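PDB 3IQ0: putative Ribokinase II from Escherichia coli O6, which probably transfers the gamma-phosphate of ATP to a sugar such as ribose, as a magnesium-dependent kinase of the pfkB family. Local coordinates for residues B[20-25]-B[94-98]. Numbering follows the deposited sequence.
Sequences KIGQPF and AFVTY
Ile21 and Tyr98 bring the two backbones closest, with their CA atoms 4.6 Å apart, where the type II turn from Lys20 to Gln23 passes the chain just beyond the end of strand 92-96. Gly22 is the third residue of the turn, with left-handed backbone angles. The turn is closed by the backbone hydrogen bond from Gln23 N to Lys20 O, 3.3 Å.

Thr97 and Phe25 are central to the contact. Thr97 OG1 lies anti to the backbone N (chi1 -177°), which aims the hydroxyl at the loop. There it donates a very short hydrogen bond to Gln23 O, with OG1 and O 2.5 Å apart. The other branch, CG2, lies over one face of the Phe25 ring, a CH-pi contact 4.0 Å from the centroid. The two branches thus grip different parts of the loop, one polar and one apolar. The same ring also reaches the strand, CE1 packing on Phe95 CB at 3.7 Å. Val96 N lies at the edge of the Phe25 ring, near its plane.

The contact belongs to the small beta-sheet lid of the ribokinase fold. Strand 92-96 lies there between strands 13-18 and 106-109, and the loop 20-25 leads from 13-18 to 29-37. Phe25 also packs on Ile107 of the lid. In the second subunit, Phe65 meets the Phe95 ring edge-to-face and Gly64 touches Phe25, so this flank lies at the dimer interface.

At the turn, Ile21 CG1 rests on Tyr98 CB at 3.7 Å. Gln23 has CG anti to N (chi1 -174°) and the chain extended beyond it, which carries the amide back toward Lys20. Its OE1 accepts a hydrogen bond from Lys20 N at 3.2 Å and is also hydrogen-bonded to Ser19 OG, while NE2 donates to Ile30 O. The amide is therefore held at both ends, and it ties the turn to the neighbouring strand 29-37.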
loop_
_atom_site.group_PDB
_atom_site.type_symbol
_atom_site.label_atom_id
_atom_site.label_comp_id
_atom_site.label_asym_id
_atom_site.label_seq_id
_atom_site.Cartn_x
_atom_site.Cartn_y
_atom_site.Cartn_z
ATOM N N LYS B 20 -9.807 17.306 2.737
ATOM C CA LYS B 20 -9.749 18.568 3.471
ATOM C C LYS B 20 -8.400 18.879 4.096
ATOM O O LYS B 20 -7.659 17.980 4.487
ATOM C CB LYS B 20 -10.793 18.592 4.591
ATOM C CG LYS B 20 -12.219 18.302 4.171
ATOM C CD LYS B 20 -13.178 18.763 5.253
ATOM C CE LYS B 20 -14.494 18.019 5.185
ATOM N NZ LYS B 20 -14.305 16.581 5.539
ATOM N N ILE B 21 -8.094 20.169 4.200
ATOM C CA ILE B 21 -6.847 20.602 4.809
ATOM C C ILE B 21 -6.990 20.362 6.303
ATOM O O ILE B 21 -8.023 20.676 6.895
ATOM C CB ILE B 21 -6.569 22.106 4.562
ATOM C CG1 ILE B 21 -6.183 22.341 3.101
ATOM C CG2 ILE B 21 -5.431 22.581 5.453
ATOM C CD1 ILE B 21 -7.267 22.009 2.107
ATOM N N GLY B 22 -5.955 19.794 6.909
ATOM C CA GLY B 22 -5.997 19.516 8.330
ATOM C C GLY B 22 -6.537 18.126 8.624
ATOM O O GLY B 22 -6.723 17.757 9.783
ATOM N N GLN B 23 -6.791 17.354 7.572
ATOM C CA GLN B 23 -7.315 16.000 7.726
ATOM C C GLN B 23 -6.192 15.052 8.106
ATOM O O GLN B 23 -5.211 14.916 7.377
ATOM C CB GLN B 23 -7.958 15.528 6.423
ATOM C CG GLN B 23 -8.649 14.186 6.525
ATOM C CD GLN B 23 -9.355 13.817 5.241
ATOM O OE1 GLN B 23 -9.899 14.682 4.556
ATOM N NE2 GLN B 23 -9.361 12.532 4.912
ATOM N N PRO B 24 -6.325 14.377 9.256
ATOM C CA PRO B 24 -5.313 13.438 9.737
ATOM C C PRO B 24 -5.414 12.060 9.082
ATOM O O PRO B 24 -6.432 11.715 8.479
ATOM C CB PRO B 24 -5.599 13.384 11.230
ATOM C CG PRO B 24 -7.089 13.435 11.252
ATOM C CD PRO B 24 -7.410 14.524 10.245
ATOM N N PHE B 25 -4.341 11.287 9.198
ATOM C CA PHE B 25 -4.296 9.934 8.651
ATOM C C PHE B 25 -4.904 8.950 9.650
ATOM O O PHE B 25 -5.305 7.850 9.276
ATOM C CB PHE B 25 -2.848 9.487 8.413
ATOM C CG PHE B 25 -2.174 10.143 7.244
ATOM C CD1 PHE B 25 -2.673 9.986 5.956
ATOM C CD2 PHE B 25 -1.012 10.882 7.430
ATOM C CE1 PHE B 25 -2.022 10.552 4.873
ATOM C CE2 PHE B 25 -0.355 11.451 6.360
ATOM C CZ PHE B 25 -0.858 11.288 5.074
ATOM N N ALA B 94 0.447 6.454 -2.698
ATOM C CA ALA B 94 0.838 7.532 -1.806
ATOM C C ALA B 94 -0.402 8.267 -1.304
ATOM O O ALA B 94 -1.208 8.739 -2.100
ATOM C CB ALA B 94 1.756 8.503 -2.529
ATOM N N PHE B 95 -0.555 8.327 0.016
ATOM C CA PHE B 95 -1.662 9.037 0.648
ATOM C C PHE B 95 -1.054 10.371 1.072
ATOM O O PHE B 95 0.030 10.400 1.642
ATOM C CB PHE B 95 -2.152 8.294 1.897
ATOM C CG PHE B 95 -2.918 7.036 1.605
ATOM C CD1 PHE B 95 -4.307 7.065 1.489
ATOM C CD2 PHE B 95 -2.258 5.821 1.469
ATOM C CE1 PHE B 95 -5.026 5.901 1.246
ATOM C CE2 PHE B 95 -2.964 4.644 1.225
ATOM C CZ PHE B 95 -4.354 4.687 1.115
ATOM N N VAL B 96 -1.745 11.469 0.802
ATOM C CA VAL B 96 -1.222 12.781 1.155
ATOM C C VAL B 96 -2.284 13.658 1.824
ATOM O O VAL B 96 -3.476 13.512 1.565
ATOM C CB VAL B 96 -0.677 13.502 -0.120
ATOM C CG1 VAL B 96 -1.781 13.649 -1.140
ATOM C CG2 VAL B 96 -0.107 14.856 0.237
ATOM N N THR B 97 -1.852 14.562 2.694
ATOM C CA THR B 97 -2.793 15.458 3.353
ATOM C C THR B 97 -2.199 16.837 3.626
ATOM O O THR B 97 -1.028 16.966 3.967
ATOM C CB THR B 97 -3.319 14.861 4.670
ATOM O OG1 THR B 97 -4.280 15.758 5.238
ATOM C CG2 THR B 97 -2.185 14.632 5.652
ATOM N N TYR B 98 -3.025 17.867 3.476
ATOM C CA TYR B 98 -2.595 19.247 3.684
ATOM C C TYR B 98 -2.966 19.740 5.076
ATOM O O TYR B 98 -2.392 19.303 6.069
ATOM C CB TYR B 98 -3.247 20.143 2.634
ATOM C CG TYR B 98 -3.060 19.641 1.225
ATOM C CD1 TYR B 98 -1.816 19.707 0.601
ATOM C CD2 TYR B 98 -4.125 19.079 0.519
ATOM C CE1 TYR B 98 -1.633 19.226 -0.695
ATOM C CE2 TYR B 98 -3.954 18.594 -0.779
ATOM C CZ TYR B 98 -2.704 18.672 -1.379
ATOM O OH TYR B 98 -2.522 18.206 -2.662
#